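Local coordinates for 6-phosphogluconate dehydratase (Shewanella oneidensis, PDB 2GP4), which catalyses the dehydration of 6-phosphogluconate to 2-keto-3-deoxy-6-phosphogluconate in the Entner-Doudoroff pathway, and is captured here as an apo form without its iron-sulfur cluster, at residues A[512-517]-A[522-527]; A[357-362]-A[534-539]; A[563-566]-A[571-574]; A[440-443]-A[448-451]; A[493-498]-A[586-591]. All coordinates share one frame; numbering follows the deposited sequence.

Interaction 1: A[512-517]-A[522-527]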
loop_
_atom_site.group_PDB
_atom_site.type_symbol
_atom_site.label_atom_id
_atom_site.label_comp_id
_atom_site.label_asym_id
_atom_site.label_seq_id
_atom_site.Cartn_x
_atom_site.Cartn_y
_atom_site.Cartn_z
ATOM N N PRO A 512 15.907 2.684 14.769
ATOM C CA PRO A 512 16.451 2.061 15.983
ATOM C C PRO A 512 17.196 3.029 16.907
ATOM O O PRO A 512 16.955 3.031 18.114
ATOM C CB PRO A 512 17.425 1.000 15.441
ATOM C CG PRO A 512 17.006 0.773 14.022
ATOM C CD PRO A 512 16.496 2.094 13.550
ATOM N N LEU A 513 18.091 3.836 16.343
ATOM C CA LEU A 513 18.897 4.764 17.137
ATOM C C LEU A 513 18.043 5.877 17.743
ATOM O O LEU A 513 18.184 6.206 18.926
ATOM C CB LEU A 513 20.052 5.349 16.309
ATOM C CG LEU A 513 21.061 4.393 15.639
ATOM C CD1 LEU A 513 22.275 5.170 15.128
ATOM C CD2 LEU A 513 21.504 3.256 16.559
ATOM N N LEU A 514 17.143 6.435 16.936
ATOM C CA LEU A 514 16.253 7.496 17.396
ATOM C C LEU A 514 15.295 7.031 18.481
ATOM O O LEU A 514 14.971 7.796 19.395
ATOM C CB LEU A 514 15.508 8.120 16.222
ATOM C CG LEU A 514 16.349 9.287 15.701
ATOM C CD1 LEU A 514 16.761 9.099 14.252
ATOM C CD2 LEU A 514 15.649 10.622 15.940
ATOM N N GLY A 515 14.860 5.773 18.378
ATOM C CA GLY A 515 14.073 5.121 19.428
ATOM C C GLY A 515 14.823 5.058 20.746
ATOM O O GLY A 515 14.253 5.336 21.800
ATOM N N SER A 516 16.107 4.703 20.687
ATOM C CA SER A 516 16.950 4.666 21.886
ATOM C C SER A 516 17.190 6.069 22.463
ATOM O O SER A 516 17.335 6.225 23.672
ATOM C CB SER A 516 18.278 3.937 21.625
ATOM O OG SER A 516 19.192 4.724 20.880
ATOM N N LEU A 517 17.228 7.076 21.592
ATOM C CA LEU A 517 17.311 8.479 21.995
ATOM C C LEU A 517 16.052 8.939 22.728
ATOM O O LEU A 517 16.140 9.662 23.724
ATOM C CB LEU A 517 17.548 9.364 20.771
ATOM C CG LEU A 517 18.942 9.913 20.444
ATOM C CD1 LEU A 517 20.076 9.036 20.951
ATOM C CD2 LEU A 517 19.062 10.160 18.941
ATOM N N PHE A 522 15.084 11.900 25.703
ATOM C CA PHE A 522 15.173 13.032 24.782
ATOM C C PHE A 522 13.929 13.136 23.904
ATOM O O PHE A 522 13.241 12.139 23.664
ATOM C CB PHE A 522 16.432 12.948 23.920
ATOM C CG PHE A 522 17.707 12.965 24.711
ATOM C CD1 PHE A 522 18.064 14.087 25.457
ATOM C CD2 PHE A 522 18.549 11.861 24.714
ATOM C CE1 PHE A 522 19.241 14.108 26.198
ATOM C CE2 PHE A 522 19.728 11.867 25.448
ATOM C CZ PHE A 522 20.076 12.994 26.195
ATOM N N LYS A 523 13.640 14.349 23.443
ATOM C CA LYS A 523 12.494 14.590 22.571
ATOM C C LYS A 523 12.984 14.653 21.134
ATOM O O LYS A 523 13.639 15.609 20.728
ATOM C CB LYS A 523 11.754 15.874 22.973
ATOM C CG LYS A 523 11.197 15.849 24.399
ATOM C CD LYS A 523 10.173 16.955 24.643
ATOM C CE LYS A 523 8.737 16.518 24.278
ATOM N NZ LYS A 523 8.497 16.296 22.810
ATOM N N VAL A 524 12.680 13.616 20.369
ATOM C CA VAL A 524 13.268 13.460 19.043
ATOM C C VAL A 524 12.231 13.151 17.972
ATOM O O VAL A 524 11.204 12.538 18.253
ATOM C CB VAL A 524 14.371 12.368 19.029
ATOM C CG1 VAL A 524 15.572 12.826 19.828
ATOM C CG2 VAL A 524 13.840 11.031 19.555
ATOM N N ALA A 525 12.517 13.577 16.745
ATOM C CA ALA A 525 11.655 13.283 15.603
ATOM C C ALA A 525 12.459 13.128 14.325
ATOM O O ALA A 525 13.593 13.608 14.230
ATOM C CB ALA A 525 10.596 14.352 15.435
ATOM N N LEU A 526 11.865 12.430 13.361
ATOM C CA LEU A 526 12.439 12.244 12.040
ATOM C C LEU A 526 11.690 13.073 11.020
ATOM O O LEU A 526 10.471 13.184 11.078
ATOM C CB LEU A 526 12.348 10.784 11.605
ATOM C CG LEU A 526 13.464 9.780 11.883
ATOM C CD1 LEU A 526 14.843 10.379 11.612
ATOM C CD2 LEU A 526 13.358 9.244 13.283
HETATM N N MSE A 527 12.433 13.639 10.077
HETATM C CA MSE A 527 11.845 14.271 8.912
HETATM C C MSE A 527 12.651 13.884 7.681
HETATM O O MSE A 527 13.855 14.121 7.619
HETATM C CB MSE A 527 11.796 15.788 9.076
HETATM C CG MSE A 527 10.905 16.477 8.049
HETATM SE SE MSE A 527 10.992 18.413 8.211
HETATM C CE MSE A 527 10.713 18.489 10.128
#
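Leu514 of helix 511-519 and Leu526 of strand 524-528 reach toward each other tip to tip. Leu514 CD1 lies 3.5 Å from both Leu526 CD1 and Leu526 CD2, so it sits in the fork of the second leucine. The other branch, Leu514 CD2, turns to the neighbouring inward position of the strand and stops 3.8 Å from Val524 CB. Val524 uses its two methyls separately: CG2 rests 3.4 Å from Leu514 O, whereas CG1, placed anti to its own carbonyl carbon (chi1 -68°), comes within 4.1 Å of Leu517 CB. Where the chain turns back from helix to strand, Phe522 N donates to Leu517 O at 3.2 Å, in the carbonyl plane although bent at the hydrogen (140°). That same oxygen lies at the edge of the Phe522 ring, 3.4 Å from Phe522 CD2.

In the next shell, Val492 of strand 490-494 touches both Leu514 and Leu526, and Phe481 of helix 477-482 packs on Leu517. Reducing Leu514 to an alanine would probably open a gap over Val524 and take from Leu526 CD1 its helix partner, CB alone staying near Leu526 CD2.

Helix and strand run nearly antiparallel (155°), a helix laid against a sheet. Their adhesion is almost wholly apolar and depends on the fit of branched carbons; the one amide bond instead fixes the chain reversal that sets helix against strand.

Interaction 2: A[357-362]-A[534-539]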
loop_
_atom_site.group_PDB
_atom_site.type_symbol
_atom_site.label_atom_id
_atom_site.label_comp_id
_atom_site.label_asym_id
_atom_site.label_seq_id
_atom_site.Cartn_x
_atom_site.Cartn_y
_atom_site.Cartn_z
ATOM N N TYR A 357 2.360 -9.120 12.032
ATOM C CA TYR A 357 3.794 -9.103 12.395
ATOM C C TYR A 357 4.492 -7.750 12.552
ATOM O O TYR A 357 4.870 -7.406 13.673
ATOM C CB TYR A 357 4.642 -10.062 11.527
ATOM C CG TYR A 357 6.143 -9.802 11.613
ATOM C CD1 TYR A 357 6.860 -10.086 12.782
ATOM C CD2 TYR A 357 6.841 -9.267 10.528
ATOM C CE1 TYR A 357 8.236 -9.838 12.867
ATOM C CE2 TYR A 357 8.216 -9.017 10.601
ATOM C CZ TYR A 357 8.903 -9.306 11.772
ATOM O OH TYR A 357 10.254 -9.062 11.841
ATOM N N PRO A 358 4.680 -6.975 11.457
ATOM C CA PRO A 358 5.462 -5.760 11.714
ATOM C C PRO A 358 4.970 -5.047 12.981
ATOM O O PRO A 358 5.774 -4.474 13.721
ATOM C CB PRO A 358 5.227 -4.916 10.459
ATOM C CG PRO A 358 4.978 -5.918 9.380
ATOM C CD PRO A 358 4.247 -7.069 10.047
ATOM N N ASN A 359 3.661 -5.119 13.229
ATOM C CA ASN A 359 3.052 -4.650 14.470
ATOM C C ASN A 359 2.620 -5.825 15.355
ATOM O O ASN A 359 1.441 -6.177 15.415
ATOM C CB ASN A 359 1.867 -3.739 14.159
ATOM C CG ASN A 359 2.228 -2.625 13.195
ATOM O OD1 ASN A 359 3.182 -1.875 13.422
ATOM N ND2 ASN A 359 1.465 -2.508 12.113
ATOM N N GLY A 360 3.588 -6.432 16.037
ATOM C CA GLY A 360 3.327 -7.593 16.889
ATOM C C GLY A 360 4.084 -8.815 16.406
ATOM O O GLY A 360 4.982 -8.704 15.574
ATOM N N HIS A 361 3.724 -9.987 16.920
ATOM C CA HIS A 361 4.418 -11.220 16.537
ATOM C C HIS A 361 3.620 -12.125 15.602
ATOM O O HIS A 361 4.199 -12.949 14.894
ATOM C CB HIS A 361 4.872 -11.994 17.776
ATOM C CG HIS A 361 6.059 -11.389 18.457
ATOM N ND1 HIS A 361 7.306 -11.974 18.434
ATOM C CD2 HIS A 361 6.193 -10.243 19.168
ATOM C CE1 HIS A 361 8.157 -11.221 19.110
ATOM N NE2 HIS A 361 7.507 -10.165 19.565
ATOM N N ALA A 362 2.301 -11.957 15.593
ATOM C CA ALA A 362 1.414 -12.817 14.817
ATOM C C ALA A 362 1.578 -12.617 13.315
ATOM O O ALA A 362 1.465 -11.501 12.814
ATOM C CB ALA A 362 -0.023 -12.590 15.225
ATOM N N GLY A 534 8.230 1.273 6.094
ATOM C CA GLY A 534 6.785 1.328 5.888
ATOM C C GLY A 534 5.985 0.980 7.135
ATOM O O GLY A 534 4.765 1.169 7.167
ATOM N N ALA A 535 6.676 0.480 8.159
ATOM C CA ALA A 535 6.056 0.109 9.430
ATOM C C ALA A 535 5.834 1.330 10.342
ATOM O O ALA A 535 6.237 2.448 10.001
ATOM C CB ALA A 535 6.909 -0.954 10.143
ATOM N N SER A 536 5.204 1.103 11.498
ATOM C CA SER A 536 4.909 2.162 12.464
ATOM C C SER A 536 5.875 2.128 13.657
ATOM O O SER A 536 5.937 1.139 14.395
ATOM C CB SER A 536 3.469 2.025 12.975
ATOM O OG SER A 536 2.530 1.960 11.911
ATOM N N GLY A 537 6.615 3.213 13.852
ATOM C CA GLY A 537 7.514 3.322 14.988
ATOM C C GLY A 537 6.933 4.129 16.139
ATOM O O GLY A 537 5.826 4.673 16.041
ATOM N N LYS A 538 7.691 4.197 17.232
ATOM C CA LYS A 538 7.300 4.945 18.425
ATOM C C LYS A 538 7.813 6.389 18.378
ATOM O O LYS A 538 7.398 7.240 19.168
ATOM C CB LYS A 538 7.796 4.234 19.689
ATOM C CG LYS A 538 9.323 4.170 19.830
ATOM C CD LYS A 538 9.730 3.265 20.984
ATOM C CE LYS A 538 11.193 2.881 20.899
ATOM N NZ LYS A 538 11.641 2.166 22.129
ATOM N N VAL A 539 8.722 6.656 17.449
ATOM C CA VAL A 539 9.266 7.993 17.275
ATOM C C VAL A 539 8.470 8.708 16.188
ATOM O O VAL A 539 8.241 8.136 15.119
ATOM C CB VAL A 539 10.770 7.936 16.928
ATOM C CG1 VAL A 539 11.286 9.293 16.450
ATOM C CG2 VAL A 539 11.565 7.451 18.136
#
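Asn359 and Ser536 meet with the amide oxygen of the first pointed at the methylene of the second: Asn359 OD1 lies 3.9 Å from Ser536 CB. The CB of Asn359 does not itself aim at the 534-539 loop. With CG anti to the carbonyl carbon (chi1 -52°), the carboxamide is swung across, and its oxygen rather than its nitrogen leads. Asn359 OD1 remains 4.1 Å from Ser536 N and 4.2 Å from Ser536 OG, too far for a hydrogen bond with either. The Ser536 hydroxyl is engaged elsewhere, bonded to Lys453 NZ.

Beside this polar pair, Pro358 and Ala535 point their CB atoms at each other, and Pro358 CB stands 4.3 Å from Ala535 CB. Both pairs therefore match neighbouring residues of one loop with neighbouring residues of the other, Pro358 with Ala535 and Asn359 with Ser536. The loop carrying Ala535 and Ser536 has further ties: Lys538 forms a salt bridge to Asp519, and Gly534 bonds through its backbone to Thr321.

The contact lies at the surface and brings a loop of the N-terminal family region to one of the C-terminal region. With just 109 Å² buried in all and no hydrogen bond across, it is a light touch. Its chemistry is plain van der Waals contact, the Ser536 hydroxyl being committed to Lys453 and not bonded across, which implies a weak interface between the two regions at this point.

Interaction 3: A[563-566]-A[571-574]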
loop_
_atom_site.group_PDB
_atom_site.type_symbol
_atom_site.label_atom_id
_atom_site.label_comp_id
_atom_site.label_asym_id
_atom_site.label_seq_id
_atom_site.Cartn_x
_atom_site.Cartn_y
_atom_site.Cartn_z
ATOM N N LEU A 563 14.984 25.631 14.308
ATOM C CA LEU A 563 13.876 24.987 15.006
ATOM C C LEU A 563 12.880 24.416 14.006
ATOM O O LEU A 563 12.446 25.104 13.078
ATOM C CB LEU A 563 13.167 25.954 15.958
ATOM C CG LEU A 563 13.679 26.232 17.383
ATOM C CD1 LEU A 563 14.274 24.993 18.070
ATOM C CD2 LEU A 563 14.673 27.374 17.395
ATOM N N ILE A 564 12.532 23.150 14.206
ATOM C CA ILE A 564 11.505 22.479 13.421
ATOM C C ILE A 564 10.426 21.955 14.351
ATOM O O ILE A 564 10.720 21.259 15.325
ATOM C CB ILE A 564 12.089 21.309 12.629
ATOM C CG1 ILE A 564 12.716 21.815 11.334
ATOM C CG2 ILE A 564 11.020 20.260 12.342
ATOM C CD1 ILE A 564 13.763 20.884 10.764
ATOM N N ARG A 565 9.180 22.297 14.047
ATOM C CA ARG A 565 8.050 21.832 14.831
ATOM C C ARG A 565 7.341 20.727 14.064
ATOM O O ARG A 565 6.799 20.970 12.986
ATOM C CB ARG A 565 7.088 22.991 15.137
ATOM C CG ARG A 565 5.902 22.621 16.033
ATOM C CD ARG A 565 4.879 23.756 16.166
ATOM N NE ARG A 565 5.441 24.950 16.800
ATOM C CZ ARG A 565 5.410 26.180 16.286
ATOM N NH1 ARG A 565 4.819 26.421 15.120
ATOM N NH2 ARG A 565 5.961 27.185 16.954
ATOM N N VAL A 566 7.379 19.511 14.603
ATOM C CA VAL A 566 6.509 18.436 14.123
ATOM C C VAL A 566 5.349 18.269 15.103
ATOM O O VAL A 566 5.513 17.768 16.213
ATOM C CB VAL A 566 7.272 17.094 13.829
ATOM C CG1 VAL A 566 8.123 16.664 15.001
ATOM C CG2 VAL A 566 6.304 15.986 13.426
ATOM N N GLY A 571 -1.471 18.881 13.011
ATOM C CA GLY A 571 -1.157 18.565 11.623
ATOM C C GLY A 571 -0.182 19.572 11.052
ATOM O O GLY A 571 -0.127 19.791 9.842
ATOM N N GLU A 572 0.587 20.194 11.937
ATOM C CA GLU A 572 1.526 21.232 11.552
ATOM C C GLU A 572 2.941 20.671 11.404
ATOM O O GLU A 572 3.402 19.887 12.236
ATOM C CB GLU A 572 1.503 22.380 12.571
ATOM C CG GLU A 572 2.113 23.697 12.065
ATOM C CD GLU A 572 2.364 24.732 13.176
ATOM O OE1 GLU A 572 2.002 24.478 14.350
ATOM O OE2 GLU A 572 2.930 25.806 12.868
ATOM N N LEU A 573 3.606 21.078 10.325
ATOM C CA LEU A 573 5.024 20.826 10.112
ATOM C C LEU A 573 5.675 22.141 9.669
ATOM O O LEU A 573 5.508 22.568 8.524
ATOM C CB LEU A 573 5.214 19.737 9.054
ATOM C CG LEU A 573 6.627 19.265 8.723
ATOM C CD1 LEU A 573 7.213 18.455 9.872
ATOM C CD2 LEU A 573 6.581 18.438 7.469
ATOM N N SER A 574 6.405 22.779 10.582
ATOM C CA SER A 574 6.960 24.102 10.332
ATOM C C SER A 574 8.456 24.201 10.590
ATOM O O SER A 574 8.942 23.745 11.622
ATOM C CB SER A 574 6.244 25.154 11.188
ATOM O OG SER A 574 4.854 25.196 10.907
#
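Arg565 and Glu572 join diagonally across two antiparallel strands, and the carboxylate oxygen that receives the arginine is also gripped by Ser574, the residue directly facing Arg565. Glu572 OE2 lies 3.0 Å from Arg565 NH1, at the edge and in the plane of the guanidinium, in a salt bridge whose hydrogen bond is weak (128° at the hydrogen). Ser574 OG donates to Glu572 OE2 at 2.8 Å, meeting it on the anti side and out of the carboxylate plane. Because Arg565 NH1 is 3.5 Å from Glu572 OE1 and Arg565 NE is paired with Glu465, this is a one-oxygen bridge rather than a parallel fork. Guanidinium and carboxylate planes are turned 41° apart. The extended start of the arginine chain, with CG anti to the backbone N (chi1 -177°), brings Arg565 CD to 3.5 Å from Glu572 OE1, and the bend at chi3 then turns the guanidinium.

Beneath the charges, Arg565 and Ser574 form a hydrogen-bonded pair: Arg565 N to Ser574 O is 2.8 Å and Ser574 N to Arg565 O is 3.0 Å. On the opposite face, Val566 CB touches Leu573 CD1 at 4.2 Å. At the turn end of this hairpin, Gly571 and Glu572 together face the last residue of strand 563-567, a G1 beta bulge with the glycine at positive phi.

Two donors on Glu572 OE2 probably stabilise its negative charge and restrain the carboxylate's rotation. The hairpin thus carries a linked polar cluster on its Arg565 face and a hydrocarbon seam on its Val566 face.

Interaction 4: A[440-443]-A[448-451]; sequences LKLL and GRAV
Leu443 and Ala450 are a hydrogen-bonded antiparallel pair that satisfies both of their backbone groups. Leu443 N donates to Ala450 O at 2.9 Å, almost straight (175°) although it sits above the carbonyl plane, and Ala450 N returns the bond to Leu443 O at 3.0 Å (162°). Leu443 O also receives a CA-H contact from Arg449 CA at 3.3 Å. Backbone donors of strand 440-445 that face away from strand 448-453 are taken up by helix 340-347: Leu440 N binds Ser347 OG and Leu442 N binds Ser344 OG.

The charged ends are paired farther out. Lys441 NZ meets Asp348 and Ser344 O, while Arg449 NH2 bridges Glu615 and Asp341. The Leu442 methyls pack on the same guanidinium, CD1 over one face toward the rim and CD2 3.7 Å from Arg449 NH2. A methionine in place of Arg449 would probably leave Glu615 and Asp341 without their shared cation and strip Leu442 of its flat cover. Farther along the hairpin, the Leu440 and Val451 side chains cross, Leu440 CD2 3.9 Å from Val451 CB.

Strands 440-445 and 448-453 form a tight beta hairpin, with helix 340-347 against its Leu442 face and strand 541-546 continuing the sheet of the mainly beta C-terminal domain.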
loop_
_atom_site.group_PDB
_atom_site.type_symbol
_atom_site.label_atom_id
_atom_site.label_comp_id
_atom_site.label_asym_id
_atom_site.label_seq_id
_atom_site.Cartn_x
_atom_site.Cartn_y
_atom_site.Cartn_z
ATOM N N LEU A 440 -3.098 7.466 10.497
ATOM C CA LEU A 440 -2.432 8.087 9.350
ATOM C C LEU A 440 -2.828 9.556 9.231
ATOM O O LEU A 440 -3.958 9.860 8.860
ATOM C CB LEU A 440 -2.793 7.363 8.053
ATOM C CG LEU A 440 -1.740 7.030 6.983
ATOM C CD1 LEU A 440 -2.433 6.851 5.642
ATOM C CD2 LEU A 440 -0.611 8.051 6.870
ATOM N N LYS A 441 -1.904 10.461 9.544
ATOM C CA LYS A 441 -2.200 11.899 9.507
ATOM C C LYS A 441 -1.385 12.686 8.484
ATOM O O LYS A 441 -0.205 12.405 8.245
ATOM C CB LYS A 441 -2.033 12.539 10.896
ATOM C CG LYS A 441 -3.012 12.042 11.983
ATOM C CD LYS A 441 -4.451 11.872 11.480
ATOM C CE LYS A 441 -5.142 13.206 11.257
ATOM N NZ LYS A 441 -6.483 13.010 10.663
ATOM N N LEU A 442 -2.031 13.686 7.894
ATOM C CA LEU A 442 -1.362 14.630 7.011
ATOM C C LEU A 442 -0.684 15.732 7.822
ATOM O O LEU A 442 -1.249 16.239 8.792
ATOM C CB LEU A 442 -2.382 15.235 6.036
ATOM C CG LEU A 442 -1.997 16.419 5.146
ATOM C CD1 LEU A 442 -0.920 16.061 4.115
ATOM C CD2 LEU A 442 -3.242 16.933 4.470
ATOM N N LEU A 443 0.528 16.099 7.427
ATOM C CA LEU A 443 1.203 17.252 8.019
ATOM C C LEU A 443 1.392 18.336 6.959
ATOM O O LEU A 443 1.852 18.050 5.850
ATOM C CB LEU A 443 2.539 16.850 8.658
ATOM C CG LEU A 443 2.504 15.783 9.767
ATOM C CD1 LEU A 443 3.891 15.230 10.039
ATOM C CD2 LEU A 443 1.865 16.288 11.069
ATOM N N GLY A 448 6.072 22.082 3.559
ATOM C CA GLY A 448 5.320 21.399 2.508
ATOM C C GLY A 448 4.269 20.440 3.035
ATOM O O GLY A 448 3.476 20.789 3.907
ATOM N N ARG A 449 4.260 19.228 2.492
ATOM C CA ARG A 449 3.287 18.213 2.874
ATOM C C ARG A 449 3.996 16.888 3.130
ATOM O O ARG A 449 4.866 16.481 2.356
ATOM C CB ARG A 449 2.221 18.048 1.783
ATOM C CG ARG A 449 1.374 19.306 1.523
ATOM C CD ARG A 449 0.532 19.205 0.231
ATOM N NE ARG A 449 -0.438 18.106 0.285
ATOM C CZ ARG A 449 -1.640 18.183 0.852
ATOM N NH1 ARG A 449 -2.044 19.312 1.428
ATOM N NH2 ARG A 449 -2.443 17.127 0.853
ATOM N N ALA A 450 3.631 16.228 4.225
ATOM C CA ALA A 450 4.146 14.897 4.540
ATOM C C ALA A 450 3.064 14.052 5.211
ATOM O O ALA A 450 1.965 14.527 5.473
ATOM C CB ALA A 450 5.380 15.008 5.431
ATOM N N VAL A 451 3.371 12.791 5.481
ATOM C CA VAL A 451 2.480 11.950 6.272
ATOM C C VAL A 451 3.213 11.423 7.507
ATOM O O VAL A 451 4.445 11.397 7.546
ATOM C CB VAL A 451 1.846 10.790 5.444
ATOM C CG1 VAL A 451 0.937 11.341 4.343
ATOM C CG2 VAL A 451 2.909 9.880 4.855
#

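Interaction 5: A[493-498]-A[586-591]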
loop_
_atom_site.group_PDB
_atom_site.type_symbol
_atom_site.label_atom_id
_atom_site.label_comp_id
_atom_site.label_asym_id
_atom_site.label_seq_id
_atom_site.Cartn_x
_atom_site.Cartn_y
_atom_site.Cartn_z
ATOM N N VAL A 493 16.939 15.429 10.303
ATOM C CA VAL A 493 16.492 15.659 8.935
ATOM C C VAL A 493 17.364 14.859 7.981
ATOM O O VAL A 493 18.583 15.044 7.931
ATOM C CB VAL A 493 16.573 17.163 8.558
ATOM C CG1 VAL A 493 16.274 17.382 7.063
ATOM C CG2 VAL A 493 15.642 18.000 9.444
ATOM N N VAL A 494 16.726 13.968 7.227
ATOM C CA VAL A 494 17.411 13.150 6.241
ATOM C C VAL A 494 16.901 13.523 4.851
ATOM O O VAL A 494 15.765 13.216 4.485
ATOM C CB VAL A 494 17.194 11.646 6.501
ATOM C CG1 VAL A 494 18.086 10.819 5.588
ATOM C CG2 VAL A 494 17.457 11.299 7.975
ATOM N N LYS A 495 17.742 14.197 4.078
ATOM C CA LYS A 495 17.327 14.677 2.774
ATOM C C LYS A 495 17.996 13.893 1.644
ATOM O O LYS A 495 18.864 13.045 1.895
ATOM C CB LYS A 495 17.575 16.185 2.654
ATOM C CG LYS A 495 19.014 16.610 2.895
ATOM C CD LYS A 495 19.192 18.076 2.587
ATOM C CE LYS A 495 20.654 18.474 2.678
ATOM N NZ LYS A 495 20.799 19.945 2.511
ATOM N N GLY A 496 17.562 14.167 0.414
ATOM C CA GLY A 496 18.051 13.470 -0.778
ATOM C C GLY A 496 17.617 12.018 -0.820
ATOM O O GLY A 496 18.341 11.157 -1.325
ATOM N N GLN A 497 16.429 11.746 -0.287
ATOM C CA GLN A 497 15.942 10.376 -0.156
ATOM C C GLN A 497 14.617 10.165 -0.887
ATOM O O GLN A 497 13.999 9.109 -0.771
ATOM C CB GLN A 497 15.807 9.982 1.328
ATOM C CG GLN A 497 17.078 10.120 2.177
ATOM C CD GLN A 497 18.291 9.393 1.603
ATOM O OE1 GLN A 497 18.216 8.221 1.218
ATOM N NE2 GLN A 497 19.425 10.093 1.556
ATOM N N GLY A 498 14.192 11.172 -1.643
ATOM C CA GLY A 498 12.950 11.095 -2.394
ATOM C C GLY A 498 13.072 10.259 -3.657
ATOM O O GLY A 498 14.168 9.800 -3.999
ATOM N N THR A 586 21.412 29.672 0.451
ATOM C CA THR A 586 21.569 28.808 -0.709
ATOM C C THR A 586 21.559 27.363 -0.225
ATOM O O THR A 586 22.287 27.005 0.703
ATOM C CB THR A 586 22.879 29.108 -1.481
ATOM O OG1 THR A 586 22.872 30.473 -1.917
ATOM C CG2 THR A 586 23.023 28.206 -2.706
ATOM N N ALA A 587 20.716 26.545 -0.845
ATOM C CA ALA A 587 20.670 25.122 -0.538
ATOM C C ALA A 587 22.026 24.513 -0.853
ATOM O O ALA A 587 22.612 24.816 -1.893
ATOM C CB ALA A 587 19.574 24.439 -1.350
ATOM N N THR A 588 22.534 23.676 0.049
ATOM C CA THR A 588 23.775 22.951 -0.208
ATOM C C THR A 588 23.578 21.933 -1.332
ATOM O O THR A 588 22.493 21.368 -1.497
ATOM C CB THR A 588 24.324 22.243 1.054
ATOM O OG1 THR A 588 23.316 21.389 1.612
ATOM C CG2 THR A 588 24.766 23.265 2.098
ATOM N N GLU A 589 24.634 21.717 -2.110
ATOM C CA GLU A 589 24.588 20.800 -3.238
ATOM C C GLU A 589 24.714 19.368 -2.733
ATOM O O GLU A 589 25.708 19.009 -2.091
ATOM C CB GLU A 589 25.711 21.131 -4.221
ATOM C CG GLU A 589 25.556 20.532 -5.611
ATOM C CD GLU A 589 26.734 20.863 -6.523
ATOM O OE1 GLU A 589 26.562 20.802 -7.763
ATOM O OE2 GLU A 589 27.831 21.185 -6.006
ATOM N N ILE A 590 23.693 18.561 -3.007
ATOM C CA ILE A 590 23.724 17.149 -2.643
ATOM C C ILE A 590 24.426 16.338 -3.735
ATOM O O ILE A 590 24.046 16.398 -4.909
ATOM C CB ILE A 590 22.307 16.587 -2.351
ATOM C CG1 ILE A 590 21.650 17.374 -1.213
ATOM C CG2 ILE A 590 22.384 15.097 -2.002
ATOM C CD1 ILE A 590 20.184 17.095 -1.022
ATOM N N ASP A 591 25.456 15.596 -3.328
ATOM C CA ASP A 591 26.251 14.774 -4.230
ATOM C C ASP A 591 25.574 13.434 -4.484
ATOM O O ASP A 591 25.681 12.516 -3.669
ATOM C CB ASP A 591 27.657 14.556 -3.652
ATOM C CG ASP A 591 28.567 13.775 -4.593
ATOM O OD1 ASP A 591 28.348 13.827 -5.820
ATOM O OD2 ASP A 591 29.508 13.113 -4.103
HETATM O O HOH W 1 20.422 20.506 0.104
#
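Lys495 reaches across to Ile590 and Thr588 with a chain that is straight beyond CG. Its CB already points toward the 586-591 loop, and CG stands between the backbone N and the carbonyl carbon (chi1 57°), which sends the rest of the chain past Ile590. Each methylene then meets the same methyl: Ile590 CD1 lies 4.1 Å from Lys495 CG, 3.9 Å from Lys495 CD and 4.0 Å from Lys495 CE. At the tip, Lys495 NZ donates to Thr588 OG1 at 3.0 Å, the two side chains crossing at about a right angle. A water accepts from the same ammonium and donates to Thr588 O at 2.8 Å, so Thr588 is gripped through both hydroxyl and carbonyl. Ile590 CD1 also comes near Gly496, where any CB would crowd Ile590 CG2.

Behind the lysine, Gln497 NE2 donates to Lys495 O at 3.0 Å, and Asp529 takes the amides of Gly496 and Gln497.

Lys495 directly follows strand 490-494 and touches Val470 of the adjacent strand 463-471; Gly498, the N-cap of helix 499-502, comes soon after. The contact thus ties this strand-to-helix turn to the loop between helices 579-584 and 605-609.

Interactions 1, 3, 4 and 5 reach one mixed sheet. Strands 440-445 and 572-575 end its strand order, yet interactions 3 and 4 are centred about 11 Å apart, with Leu573 CB 4.0 Å from Leu443 CB and backbone bonding between Leu573 and Lys444, consistent with a sheet that curls round toward closure. Interaction 1 joins interaction 5 through Met527 O and Val494 N at 2.9 Å (probably a hydrogen bond), and interaction 3 through Ala525 CB, 3.4 Å from Val566 CG1. Val539 of the 534-539 loop packs on Leu514 and Leu526, linking interactions 1 and 2. The iron-sulfur cluster is absent, so none of the contacts can be placed against it.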